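Local coordinates for protein VP24 (White spot syndrome virus, PDB 5HLJ) that serves as a major structural protein of the viral envelope, forms a three-chain assembly in the crystal, and is probably held in the membrane by a transmembrane helix, at residues A[23-28]-A[32-37]; A[110-115]-A[145-150]; A[149-154]-A[160-165]. One frame throughout, in Å; residues are numbered along the deposited sequence.

Interaction 1: A[23-28]-A[32-37]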
ATOM      1  N   LEU A  23     -12.700   3.363  -4.181  1.00 63.87           N
ATOM      2  CA  LEU A  23     -13.494   4.218  -5.053  1.00 61.90           C
ATOM      3  C   LEU A  23     -12.936   4.237  -6.473  1.00 67.74           C
ATOM      4  O   LEU A  23     -11.785   3.864  -6.713  1.00 71.03           O
ATOM      5  CB  LEU A  23     -13.532   5.649  -4.515  1.00 63.47           C
ATOM      6  CG  LEU A  23     -14.106   5.871  -3.119  1.00 66.61           C
ATOM      7  CD1 LEU A  23     -14.064   7.344  -2.803  1.00 65.36           C
ATOM      8  CD2 LEU A  23     -15.538   5.335  -3.031  1.00 63.05           C
ATOM      9  N   THR A  24     -13.746   4.712  -7.408  1.00 66.95           N
ATOM     10  CA  THR A  24     -13.323   4.837  -8.792  1.00 71.33           C
ATOM     11  C   THR A  24     -13.085   6.301  -9.155  1.00 67.15           C
ATOM     12  O   THR A  24     -13.834   7.169  -8.726  1.00 68.62           O
ATOM     13  CB  THR A  24     -14.369   4.198  -9.726  1.00 71.85           C
ATOM     14  OG1 THR A  24     -14.438   2.797  -9.439  1.00 79.54           O
ATOM     15  CG2 THR A  24     -13.977   4.357 -11.160  1.00 74.30           C
ATOM     16  N   ILE A  25     -12.025   6.576  -9.913  1.00 68.48           N
ATOM     17  CA  ILE A  25     -11.721   7.944 -10.350  1.00 66.27           C
ATOM     18  C   ILE A  25     -11.214   7.994 -11.789  1.00 71.57           C
ATOM     19  O   ILE A  25     -10.595   7.040 -12.283  1.00 73.86           O
ATOM     20  CB  ILE A  25     -10.643   8.635  -9.471  1.00 67.60           C
ATOM     21  CG1 ILE A  25      -9.321   7.876  -9.558  1.00 67.32           C
ATOM     22  CG2 ILE A  25     -11.110   8.829  -8.023  1.00 65.74           C
ATOM     23  CD1 ILE A  25      -8.239   8.422  -8.652  1.00 66.29           C
ATOM     24  N   ASN A  26     -11.462   9.122 -12.453  1.00 70.37           N
ATOM     25  CA  ASN A  26     -10.941   9.348 -13.798  1.00 70.63           C
ATOM     26  C   ASN A  26     -10.065  10.595 -13.877  1.00 69.92           C
ATOM     27  O   ASN A  26     -10.347  11.601 -13.240  1.00 69.24           O
ATOM     28  CB  ASN A  26     -12.087   9.471 -14.810  1.00 73.71           C
ATOM     29  CG  ASN A  26     -12.860   8.179 -14.977  1.00 73.46           C
ATOM     30  OD1 ASN A  26     -12.329   7.187 -15.465  1.00 77.69           O
ATOM     31  ND2 ASN A  26     -14.125   8.190 -14.581  1.00 70.82           N
ATOM     32  N   GLY A  27      -8.996  10.521 -14.658  1.00 71.91           N
ATOM     33  CA  GLY A  27      -8.220  11.707 -14.968  1.00 74.76           C
ATOM     34  C   GLY A  27      -8.988  12.661 -15.873  1.00 74.39           C
ATOM     35  O   GLY A  27      -9.737  12.228 -16.744  1.00 77.90           O
ATOM     36  N   VAL A  28      -8.811  13.960 -15.646  1.00 73.31           N
ATOM     37  CA  VAL A  28      -9.367  14.995 -16.513  1.00 78.32           C
ATOM     38  C   VAL A  28      -8.248  15.892 -17.047  1.00 81.14           C
ATOM     39  O   VAL A  28      -7.724  16.717 -16.301  1.00 81.03           O
ATOM     40  CB  VAL A  28     -10.383  15.885 -15.773  1.00 76.65           C
ATOM     41  CG1 VAL A  28     -10.956  16.923 -16.719  1.00 74.43           C
ATOM     42  CG2 VAL A  28     -11.484  15.049 -15.155  1.00 66.78           C
ATOM     43  N   ASN A  32      -6.135  19.435 -15.147  1.00 81.59           N
ATOM     44  CA  ASN A  32      -5.144  18.577 -14.512  1.00 76.95           C
ATOM     45  C   ASN A  32      -5.664  18.001 -13.192  1.00 73.16           C
ATOM     46  O   ASN A  32      -5.008  18.096 -12.158  1.00 69.77           O
ATOM     47  CB  ASN A  32      -3.846  19.358 -14.287  1.00 75.77           C
ATOM     48  CG  ASN A  32      -3.077  19.601 -15.576  1.00 74.59           C
ATOM     49  OD1 ASN A  32      -3.472  20.411 -16.407  1.00 79.78           O
ATOM     50  ND2 ASN A  32      -1.958  18.910 -15.737  1.00 76.40           N
ATOM     51  N   HIS A  33      -6.856  17.417 -13.238  1.00 69.05           N
ATOM     52  CA  HIS A  33      -7.490  16.880 -12.045  1.00 70.10           C
ATOM     53  C   HIS A  33      -7.799  15.387 -12.120  1.00 71.74           C
ATOM     54  O   HIS A  33      -7.799  14.781 -13.193  1.00 67.99           O
ATOM     55  CB  HIS A  33      -8.794  17.617 -11.759  1.00 68.87           C
ATOM     56  CG  HIS A  33      -8.611  18.940 -11.088  1.00 73.81           C
ATOM     57  ND1 HIS A  33      -8.823  20.135 -11.733  1.00 73.43           N
ATOM     58  CD2 HIS A  33      -8.242  19.252  -9.824  1.00 72.16           C
ATOM     59  CE1 HIS A  33      -8.600  21.131 -10.893  1.00 77.19           C
ATOM     60  NE2 HIS A  33      -8.250  20.620  -9.728  1.00 73.04           N
ATOM     61  N   PHE A  34      -8.068  14.807 -10.957  1.00 67.05           N
ATOM     62  CA  PHE A  34      -8.757  13.531 -10.892  1.00 67.37           C
ATOM     63  C   PHE A  34     -10.193  13.846 -10.572  1.00 64.23           C
ATOM     64  O   PHE A  34     -10.468  14.828  -9.907  1.00 67.55           O
ATOM     65  CB  PHE A  34      -8.158  12.601  -9.832  1.00 63.78           C
ATOM     66  CG  PHE A  34      -6.969  11.843 -10.303  1.00 65.44           C
ATOM     67  CD1 PHE A  34      -7.109  10.817 -11.228  1.00 65.35           C
ATOM     68  CD2 PHE A  34      -5.706  12.147  -9.823  1.00 65.37           C
ATOM     69  CE1 PHE A  34      -6.011  10.107 -11.661  1.00 66.27           C
ATOM     70  CE2 PHE A  34      -4.601  11.442 -10.258  1.00 65.70           C
ATOM     71  CZ  PHE A  34      -4.751  10.425 -11.180  1.00 65.94           C
ATOM     72  N   ASN A  35     -11.110  13.007 -11.029  1.00 65.34           N
ATOM     73  CA  ASN A  35     -12.529  13.248 -10.808  1.00 66.80           C
ATOM     74  C   ASN A  35     -13.232  11.975 -10.329  1.00 66.95           C
ATOM     75  O   ASN A  35     -13.089  10.911 -10.947  1.00 68.01           O
ATOM     76  CB  ASN A  35     -13.164  13.774 -12.103  1.00 66.11           C
ATOM     77  CG  ASN A  35     -14.534  14.380 -11.880  1.00 69.97           C
ATOM     78  OD1 ASN A  35     -14.821  14.931 -10.816  1.00 68.08           O
ATOM     79  ND2 ASN A  35     -15.386  14.285 -12.892  1.00 66.09           N
ATOM     80  N   PHE A  36     -13.967  12.069  -9.219  1.00 66.57           N
ATOM     81  CA  PHE A  36     -14.689  10.903  -8.700  1.00 64.81           C
ATOM     82  C   PHE A  36     -15.743  10.401  -9.682  1.00 69.51           C
ATOM     83  O   PHE A  36     -16.266  11.170 -10.482  1.00 71.37           O
ATOM     84  CB  PHE A  36     -15.377  11.217  -7.377  1.00 60.82           C
ATOM     85  CG  PHE A  36     -14.439  11.365  -6.212  1.00 69.06           C
ATOM     86  CD1 PHE A  36     -13.569  10.326  -5.858  1.00 63.16           C
ATOM     87  CD2 PHE A  36     -14.453  12.526  -5.438  1.00 62.94           C
ATOM     88  CE1 PHE A  36     -12.713  10.458  -4.769  1.00 59.66           C
ATOM     89  CE2 PHE A  36     -13.597  12.669  -4.352  1.00 61.83           C
ATOM     90  CZ  PHE A  36     -12.725  11.622  -4.016  1.00 60.60           C
ATOM     91  N   VAL A  37     -16.041   9.107  -9.618  1.00 70.30           N
ATOM     92  CA  VAL A  37     -17.291   8.577 -10.148  1.00 61.78           C
ATOM     93  C   VAL A  37     -18.295   8.632  -9.005  1.00 65.29           C
ATOM     94  O   VAL A  37     -18.007   8.168  -7.897  1.00 67.84           O
ATOM     95  CB  VAL A  37     -17.139   7.133 -10.668  1.00 70.51           C
ATOM     96  CG1 VAL A  37     -18.503   6.528 -10.979  1.00 68.11           C
ATOM     97  CG2 VAL A  37     -16.225   7.098 -11.885  1.00 65.49           C
TER
HETATM   98  O   HOH W   1     -15.922   6.804  -6.851  1.00 74.85           O
HETATM   99  O   HOH W   2     -15.117  10.718 -13.590  1.00 78.14           O
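Ile25 packs against Phe34 and Phe36 across a beta hairpin, in which strand 19-28 runs antiparallel to strand 33-42. Ile25 and Phe36 form a non-hydrogen-bonded pair, and their side chains lie on the same face of the sheet, with Phe34. From CB, which lies near Asn35 O, the isoleucine forks. Its CG2 branch goes to Phe36, with CG2 3.6 Å from Phe36 CD1. The other branch runs toward Phe34: CG1 is 4.0 Å from Phe34 CD1. The tip completes the contact as a CH-pi interaction, with Ile25 CD1 4.2 Å from the centroid of the Phe34 ring. A chi1 of 62° puts CG1 between the backbone N and the carbonyl carbon, which sends the two branches to different rings. The other face carries Asn26, Val28 and Asn35. Val28 CG2 rests on Asn35 CB at 3.7 Å, while the amides of Asn26 and Asn35 reach out to His161 and Ser72. Near the turn, Asn32 and His33 both face Val28 in a G1 beta bulge, and Val28 N donates to His33 O at 2.8 Å. At the far end, water 1 donates to Thr24 O at 2.8 Å and to Val37 O at 2.7 Å.

Interaction 2: A[110-115]-A[145-150]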
ATOM      1  N   VAL A 110      -2.895   6.323   0.535  1.00 66.05           N
ATOM      2  CA  VAL A 110      -3.688   6.039  -0.640  1.00 63.68           C
ATOM      3  C   VAL A 110      -2.866   5.194  -1.592  1.00 66.00           C
ATOM      4  O   VAL A 110      -1.642   5.192  -1.528  1.00 70.52           O
ATOM      5  CB  VAL A 110      -4.162   7.324  -1.368  1.00 66.57           C
ATOM      6  CG1 VAL A 110      -4.807   8.291  -0.396  1.00 64.27           C
ATOM      7  CG2 VAL A 110      -3.018   7.984  -2.077  1.00 60.47           C
ATOM      8  N   SER A 111      -3.540   4.473  -2.475  1.00 64.79           N
ATOM      9  CA  SER A 111      -2.856   3.822  -3.575  1.00 61.63           C
ATOM     10  C   SER A 111      -3.773   3.819  -4.781  1.00 61.35           C
ATOM     11  O   SER A 111      -4.980   4.004  -4.650  1.00 61.15           O
ATOM     12  CB  SER A 111      -2.403   2.403  -3.197  1.00 61.79           C
ATOM     13  OG  SER A 111      -3.474   1.637  -2.692  1.00 74.29           O
ATOM     14  N   LEU A 112      -3.178   3.654  -5.955  1.00 62.00           N
ATOM     15  CA  LEU A 112      -3.899   3.671  -7.210  1.00 60.33           C
ATOM     16  C   LEU A 112      -3.584   2.441  -8.018  1.00 64.13           C
ATOM     17  O   LEU A 112      -2.453   1.962  -8.039  1.00 62.77           O
ATOM     18  CB  LEU A 112      -3.529   4.886  -8.074  1.00 64.71           C
ATOM     19  CG  LEU A 112      -3.968   6.320  -7.828  1.00 70.55           C
ATOM     20  CD1 LEU A 112      -3.474   7.116  -9.021  1.00 68.25           C
ATOM     21  CD2 LEU A 112      -5.480   6.454  -7.678  1.00 62.62           C
ATOM     22  N   SER A 113      -4.591   1.973  -8.727  1.00 62.27           N
ATOM     23  CA  SER A 113      -4.403   1.005  -9.771  1.00 62.23           C
ATOM     24  C   SER A 113      -5.104   1.565 -11.003  1.00 62.57           C
ATOM     25  O   SER A 113      -6.184   2.138 -10.878  1.00 65.71           O
ATOM     26  CB  SER A 113      -4.980  -0.350  -9.364  1.00 59.71           C
ATOM     27  OG  SER A 113      -5.152  -1.195 -10.494  1.00 64.82           O
ATOM     28  N   PRO A 114      -4.500   1.416 -12.190  1.00 62.17           N
ATOM     29  CA  PRO A 114      -5.283   1.705 -13.401  1.00 64.65           C
ATOM     30  C   PRO A 114      -6.478   0.770 -13.461  1.00 63.37           C
ATOM     31  O   PRO A 114      -6.367  -0.351 -12.953  1.00 65.57           O
ATOM     32  CB  PRO A 114      -4.304   1.425 -14.543  1.00 59.48           C
ATOM     33  CG  PRO A 114      -3.308   0.434 -13.951  1.00 58.71           C
ATOM     34  CD  PRO A 114      -3.174   0.853 -12.502  1.00 64.64           C
ATOM     35  N   GLY A 115      -7.599   1.229 -14.010  1.00 63.21           N
ATOM     36  CA  GLY A 115      -8.722   0.354 -14.303  1.00 61.75           C
ATOM     37  C   GLY A 115      -8.512  -0.298 -15.667  1.00 67.59           C
ATOM     38  O   GLY A 115      -7.546   0.018 -16.367  1.00 66.96           O
ATOM     39  N   LEU A 145      -9.024  17.389   0.975  1.00 62.60           N
ATOM     40  CA  LEU A 145      -8.249  16.156   0.847  1.00 64.74           C
ATOM     41  C   LEU A 145      -7.625  16.123  -0.529  1.00 63.07           C
ATOM     42  O   LEU A 145      -8.324  16.289  -1.527  1.00 60.73           O
ATOM     43  CB  LEU A 145      -9.126  14.919   1.067  1.00 62.18           C
ATOM     44  CG  LEU A 145      -8.495  13.527   0.899  1.00 64.50           C
ATOM     45  CD1 LEU A 145      -7.415  13.291   1.918  1.00 60.51           C
ATOM     46  CD2 LEU A 145      -9.557  12.411   1.028  1.00 59.92           C
ATOM     47  N   VAL A 146      -6.305  15.953  -0.596  1.00 64.58           N
ATOM     48  CA  VAL A 146      -5.652  15.937  -1.898  1.00 58.80           C
ATOM     49  C   VAL A 146      -4.628  14.810  -2.018  1.00 61.70           C
ATOM     50  O   VAL A 146      -4.043  14.360  -1.031  1.00 61.08           O
ATOM     51  CB  VAL A 146      -4.926  17.306  -2.224  1.00 67.88           C
ATOM     52  CG1 VAL A 146      -5.732  18.508  -1.755  1.00 61.46           C
ATOM     53  CG2 VAL A 146      -3.542  17.364  -1.641  1.00 66.04           C
ATOM     54  N   PHE A 147      -4.417  14.354  -3.245  1.00 59.40           N
ATOM     55  CA  PHE A 147      -3.220  13.598  -3.568  1.00 63.15           C
ATOM     56  C   PHE A 147      -2.815  13.997  -4.977  1.00 64.44           C
ATOM     57  O   PHE A 147      -3.650  14.466  -5.767  1.00 65.77           O
ATOM     58  CB  PHE A 147      -3.440  12.078  -3.429  1.00 61.82           C
ATOM     59  CG  PHE A 147      -4.221  11.452  -4.560  1.00 63.51           C
ATOM     60  CD1 PHE A 147      -3.587  11.058  -5.726  1.00 59.42           C
ATOM     61  CD2 PHE A 147      -5.581  11.235  -4.441  1.00 62.88           C
ATOM     62  CE1 PHE A 147      -4.298  10.487  -6.763  1.00 67.33           C
ATOM     63  CE2 PHE A 147      -6.300  10.653  -5.474  1.00 63.60           C
ATOM     64  CZ  PHE A 147      -5.660  10.289  -6.641  1.00 64.48           C
ATOM     65  N   GLY A 148      -1.532  13.858  -5.281  1.00 61.65           N
ATOM     66  CA  GLY A 148      -1.062  14.123  -6.624  1.00 61.73           C
ATOM     67  C   GLY A 148      -0.545  12.871  -7.295  1.00 65.06           C
ATOM     68  O   GLY A 148      -0.139  11.905  -6.637  1.00 63.34           O
ATOM     69  N   ALA A 149      -0.579  12.873  -8.617  1.00 61.02           N
ATOM     70  CA  ALA A 149       0.061  11.808  -9.370  1.00 65.48           C
ATOM     71  C   ALA A 149       0.741  12.435 -10.560  1.00 65.08           C
ATOM     72  O   ALA A 149       0.144  13.238 -11.265  1.00 66.76           O
ATOM     73  CB  ALA A 149      -0.952  10.740  -9.814  1.00 60.71           C
ATOM     74  N   THR A 150       1.999  12.081 -10.767  1.00 63.19           N
ATOM     75  CA  THR A 150       2.726  12.558 -11.920  1.00 66.10           C
ATOM     76  C   THR A 150       3.066  11.379 -12.817  1.00 64.86           C
ATOM     77  O   THR A 150       3.856  10.505 -12.450  1.00 67.82           O
ATOM     78  CB  THR A 150       3.994  13.331 -11.498  1.00 69.15           C
ATOM     79  OG1 THR A 150       3.603  14.579 -10.922  1.00 66.73           O
ATOM     80  CG2 THR A 150       4.907  13.615 -12.703  1.00 63.15           C
TER
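Leu112 meets the Phe147 ring from the facing wall of a curled, barrel-like beta sheet, consistent with the beta-barrel of the related envelope proteins VP26 and VP28. Strands 105-114 and 141-151 are not neighbours in the sheet. Their short segments approach to 9.5 Å between axes, at 44°, and side chains fill the gap. The leucine and the ring come together at a slant. Each methyl takes one of two adjoining ring atoms: Leu112 CD2 is 4.0 Å from Phe147 CZ, and Leu112 CD1 is 4.1 Å from Phe147 CE1. Phe147 has its CG between the backbone N and the carbonyl carbon (chi1 76°), and the ring extends from there toward the opposing strand. Val110 sits nearer the root of the phenylalanine, its CG2 4.3 Å from Phe147 CB. The contact across the two segments is apolar packing. Leu164 of strand 161-170 touches both Leu112 and Phe147. Beyond Leu112, Ser113 OG donates to Pro114 O at 2.9 Å and is also hydrogen-bonded to Phe132 N of the second subunit. At the other end of the contact, Leu112 CD1 makes a looser approach to Ala149 CB, at 4.5 Å.

Interaction 3: A[149-154]-A[160-165]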
ATOM      1  N   ALA A 149      -0.579  12.873  -8.617  1.00 61.02           N
ATOM      2  CA  ALA A 149       0.061  11.808  -9.370  1.00 65.48           C
ATOM      3  C   ALA A 149       0.741  12.435 -10.560  1.00 65.08           C
ATOM      4  O   ALA A 149       0.144  13.238 -11.265  1.00 66.76           O
ATOM      5  CB  ALA A 149      -0.952  10.740  -9.814  1.00 60.71           C
ATOM      6  N   THR A 150       1.999  12.081 -10.767  1.00 63.19           N
ATOM      7  CA  THR A 150       2.726  12.558 -11.920  1.00 66.10           C
ATOM      8  C   THR A 150       3.066  11.379 -12.817  1.00 64.86           C
ATOM      9  O   THR A 150       3.856  10.505 -12.450  1.00 67.82           O
ATOM     10  CB  THR A 150       3.994  13.331 -11.498  1.00 69.15           C
ATOM     11  OG1 THR A 150       3.603  14.579 -10.922  1.00 66.73           O
ATOM     12  CG2 THR A 150       4.907  13.615 -12.703  1.00 63.15           C
ATOM     13  N   PHE A 151       2.459  11.368 -13.996  1.00 65.83           N
ATOM     14  CA  PHE A 151       2.623  10.278 -14.954  1.00 69.21           C
ATOM     15  C   PHE A 151       3.782  10.489 -15.942  1.00 69.92           C
ATOM     16  O   PHE A 151       4.213  11.615 -16.171  1.00 72.22           O
ATOM     17  CB  PHE A 151       1.318  10.076 -15.735  1.00 63.75           C
ATOM     18  CG  PHE A 151       0.157   9.676 -14.877  1.00 64.94           C
ATOM     19  CD1 PHE A 151      -0.128   8.336 -14.652  1.00 64.63           C
ATOM     20  CD2 PHE A 151      -0.653  10.642 -14.286  1.00 65.49           C
ATOM     21  CE1 PHE A 151      -1.200   7.966 -13.848  1.00 67.27           C
ATOM     22  CE2 PHE A 151      -1.736  10.281 -13.494  1.00 64.66           C
ATOM     23  CZ  PHE A 151      -2.011   8.943 -13.268  1.00 64.22           C
ATOM     24  N   ASP A 152       4.267   9.392 -16.528  1.00 69.92           N
ATOM     25  CA  ASP A 152       5.253   9.447 -17.613  1.00 70.40           C
ATOM     26  C   ASP A 152       4.634  10.062 -18.868  1.00 74.92           C
ATOM     27  O   ASP A 152       5.239  10.928 -19.513  1.00 77.59           O
ATOM     28  CB  ASP A 152       5.786   8.046 -17.940  1.00 65.04           C
ATOM     29  CG  ASP A 152       6.883   7.593 -16.991  1.00 69.82           C
ATOM     30  OD1 ASP A 152       7.197   8.328 -16.032  1.00 72.21           O
ATOM     31  OD2 ASP A 152       7.425   6.487 -17.189  1.00 72.82           O
ATOM     32  N   GLU A 153       3.418   9.606 -19.186  1.00 70.48           N
ATOM     33  CA  GLU A 153       2.700   9.971 -20.401  1.00 71.08           C
ATOM     34  C   GLU A 153       1.437  10.778 -20.079  1.00 73.76           C
ATOM     35  O   GLU A 153       0.821  10.577 -19.025  1.00 70.04           O
ATOM     36  CB  GLU A 153       2.304   8.719 -21.188  1.00 72.65           C
ATOM     37  CG  GLU A 153       3.459   7.878 -21.789  1.00 77.37           C
ATOM     38  CD  GLU A 153       4.554   8.713 -22.468  1.00 93.21           C
ATOM     39  OE1 GLU A 153       4.229   9.728 -23.133  1.00 95.62           O
ATOM     40  OE2 GLU A 153       5.746   8.340 -22.353  1.00 96.31           O
ATOM     41  N   ASP A 154       1.046  11.667 -20.996  1.00 73.82           N
ATOM     42  CA  ASP A 154      -0.186  12.453 -20.870  1.00 74.54           C
ATOM     43  C   ASP A 154      -1.404  11.590 -20.603  1.00 72.14           C
ATOM     44  O   ASP A 154      -1.596  10.539 -21.226  1.00 69.17           O
ATOM     45  CB  ASP A 154      -0.471  13.271 -22.145  1.00 76.68           C
ATOM     46  CG  ASP A 154       0.427  14.495 -22.300  1.00 80.25           C
ATOM     47  OD1 ASP A 154       0.804  15.151 -21.298  1.00 78.58           O
ATOM     48  OD2 ASP A 154       0.744  14.810 -23.462  1.00 91.23           O
ATOM     49  N   ARG A 160      -7.366   7.019 -18.855  1.00 69.01           N
ATOM     50  CA  ARG A 160      -7.671   7.885 -17.720  1.00 70.26           C
ATOM     51  C   ARG A 160      -8.342   7.194 -16.525  1.00 71.55           C
ATOM     52  O   ARG A 160      -8.566   7.828 -15.497  1.00 68.22           O
ATOM     53  CB  ARG A 160      -8.574   9.034 -18.176  1.00 76.41           C
ATOM     54  CG  ARG A 160      -9.979   8.594 -18.552  1.00 73.17           C
ATOM     55  CD  ARG A 160     -10.776   9.774 -19.069  1.00 84.92           C
ATOM     56  NE  ARG A 160     -12.176   9.702 -18.666  1.00 93.24           N
ATOM     57  CZ  ARG A 160     -13.179   9.387 -19.475  1.00 98.03           C
ATOM     58  NH1 ARG A 160     -12.945   9.129 -20.759  1.00100.89           N
ATOM     59  NH2 ARG A 160     -14.420   9.348 -18.995  1.00 96.07           N
ATOM     60  N   HIS A 161      -8.673   5.914 -16.658  1.00 67.56           N
ATOM     61  CA  HIS A 161      -9.475   5.246 -15.646  1.00 70.40           C
ATOM     62  C   HIS A 161      -8.648   4.657 -14.502  1.00 71.70           C
ATOM     63  O   HIS A 161      -7.753   3.855 -14.746  1.00 67.71           O
ATOM     64  CB  HIS A 161     -10.304   4.144 -16.294  1.00 72.97           C
ATOM     65  CG  HIS A 161     -11.425   3.657 -15.431  1.00 83.47           C
ATOM     66  ND1 HIS A 161     -12.359   4.509 -14.879  1.00 82.94           N
ATOM     67  CD2 HIS A 161     -11.768   2.408 -15.031  1.00 80.73           C
ATOM     68  CE1 HIS A 161     -13.234   3.805 -14.184  1.00 81.13           C
ATOM     69  NE2 HIS A 161     -12.894   2.526 -14.256  1.00 86.51           N
ATOM     70  N   TYR A 162      -8.950   5.056 -13.263  1.00 64.15           N
ATOM     71  CA  TYR A 162      -8.192   4.574 -12.108  1.00 67.06           C
ATOM     72  C   TYR A 162      -9.068   4.111 -10.952  1.00 65.63           C
ATOM     73  O   TYR A 162     -10.222   4.524 -10.815  1.00 66.23           O
ATOM     74  CB  TYR A 162      -7.207   5.659 -11.625  1.00 60.03           C
ATOM     75  CG  TYR A 162      -6.009   5.689 -12.531  1.00 66.51           C
ATOM     76  CD1 TYR A 162      -6.025   6.412 -13.740  1.00 67.72           C
ATOM     77  CD2 TYR A 162      -4.883   4.945 -12.229  1.00 61.22           C
ATOM     78  CE1 TYR A 162      -4.926   6.390 -14.610  1.00 60.78           C
ATOM     79  CE2 TYR A 162      -3.797   4.919 -13.077  1.00 65.87           C
ATOM     80  CZ  TYR A 162      -3.818   5.638 -14.266  1.00 64.36           C
ATOM     81  OH  TYR A 162      -2.711   5.580 -15.077  1.00 66.13           O
ATOM     82  N   LEU A 163      -8.496   3.225 -10.140  1.00 66.68           N
ATOM     83  CA  LEU A 163      -9.129   2.719  -8.926  1.00 65.02           C
ATOM     84  C   LEU A 163      -8.361   3.273  -7.754  1.00 64.68           C
ATOM     85  O   LEU A 163      -7.138   3.195  -7.722  1.00 65.85           O
ATOM     86  CB  LEU A 163      -9.128   1.194  -8.897  1.00 62.95           C
ATOM     87  CG  LEU A 163      -9.640   0.536 -10.180  1.00 66.93           C
ATOM     88  CD1 LEU A 163      -9.470  -0.992 -10.158  1.00 64.51           C
ATOM     89  CD2 LEU A 163     -11.100   0.922 -10.365  1.00 66.09           C
ATOM     90  N   LEU A 164      -9.079   3.850  -6.801  1.00 64.31           N
ATOM     91  CA  LEU A 164      -8.456   4.534  -5.687  1.00 63.82           C
ATOM     92  C   LEU A 164      -8.695   3.778  -4.386  1.00 64.21           C
ATOM     93  O   LEU A 164      -9.829   3.464  -4.047  1.00 64.98           O
ATOM     94  CB  LEU A 164      -9.010   5.958  -5.583  1.00 68.20           C
ATOM     95  CG  LEU A 164      -8.668   6.798  -4.342  1.00 69.67           C
ATOM     96  CD1 LEU A 164      -7.182   7.165  -4.303  1.00 63.61           C
ATOM     97  CD2 LEU A 164      -9.543   8.062  -4.292  1.00 66.94           C
ATOM     98  N   SER A 165      -7.622   3.479  -3.670  1.00 60.29           N
ATOM     99  CA  SER A 165      -7.738   2.911  -2.339  1.00 64.71           C
ATOM    100  C   SER A 165      -7.329   3.922  -1.284  1.00 64.05           C
ATOM    101  O   SER A 165      -6.229   4.463  -1.339  1.00 65.81           O
ATOM    102  CB  SER A 165      -6.884   1.653  -2.195  1.00 63.98           C
ATOM    103  OG  SER A 165      -7.510   0.539  -2.792  1.00 76.01           O
TER
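Phe151 and Tyr162 carry this contact by themselves, ring against ring. Residues 149-154 lead up to it and away from it. Ala149 and Thr150 are still in strand 141-151. The backbone of Ala149 is hydrogen-bonded to that of Leu91, and Thr150 packs on Phe123 of the third subunit. Phe151 comes next and ends the strand. Its CB points toward residues 160-165. With CG anti to the carbonyl carbon (chi1 -62°), the ring reaches out to meet Tyr162, which comes from the opposite direction. The two rings are tilted by 52°, and their centroids are 5.4 Å apart. The approach is led by one ring corner. Phe151 CE1 is 3.1 Å from Tyr162 OH and 3.5 Å from Tyr162 CZ. Its neighbours on the ring stand further back: Phe151 CD1 is 3.8 Å from Tyr162 OH, and Phe151 CZ is 3.9 Å from Tyr162 CZ. The phenol end of the tyrosine is therefore packed against carbon. The pair lies inside the curled beta sheet, between strands that are not sheet neighbours. Strand 141-151 supplies one ring and strand 161-170 the other. Both residues are buried. After Phe151 the chain leaves the strand and turns outward. Asp152 forms a salt bridge through OD1 with Lys127 of the third subunit. Asp154 follows, with OD1 accepting from Ser88 N. Beyond the loop, Tyr162 CB also points toward the opposite segment, and the tyrosine side chain also packs on Ile25, Leu112 and Pro114.

Interaction 1 joins sheet neighbours, so backbone hydrogen bonds do much of the work. Its polar face is partly exposed and takes in water. Interactions 2 and 3 join strand 141-151 to strands that are not beside it, and they rely on side chains alone. Interaction 2 is aliphatic against aromatic; interaction 3 is a buried pair of rings. They share Ala149 and Thr150. The three meet in one interior layer. Ile25 CD1 is 3.5 Å from Leu112 CD2, and Phe34 CE2 is 3.6 Å from Phe147 CE1. Phe151 packs on Phe34 and Tyr162 on Ile25, which brings in interaction 3. Strand 161-170 lies between strands 19-28 and 105-114 in the sheet and so connects all three.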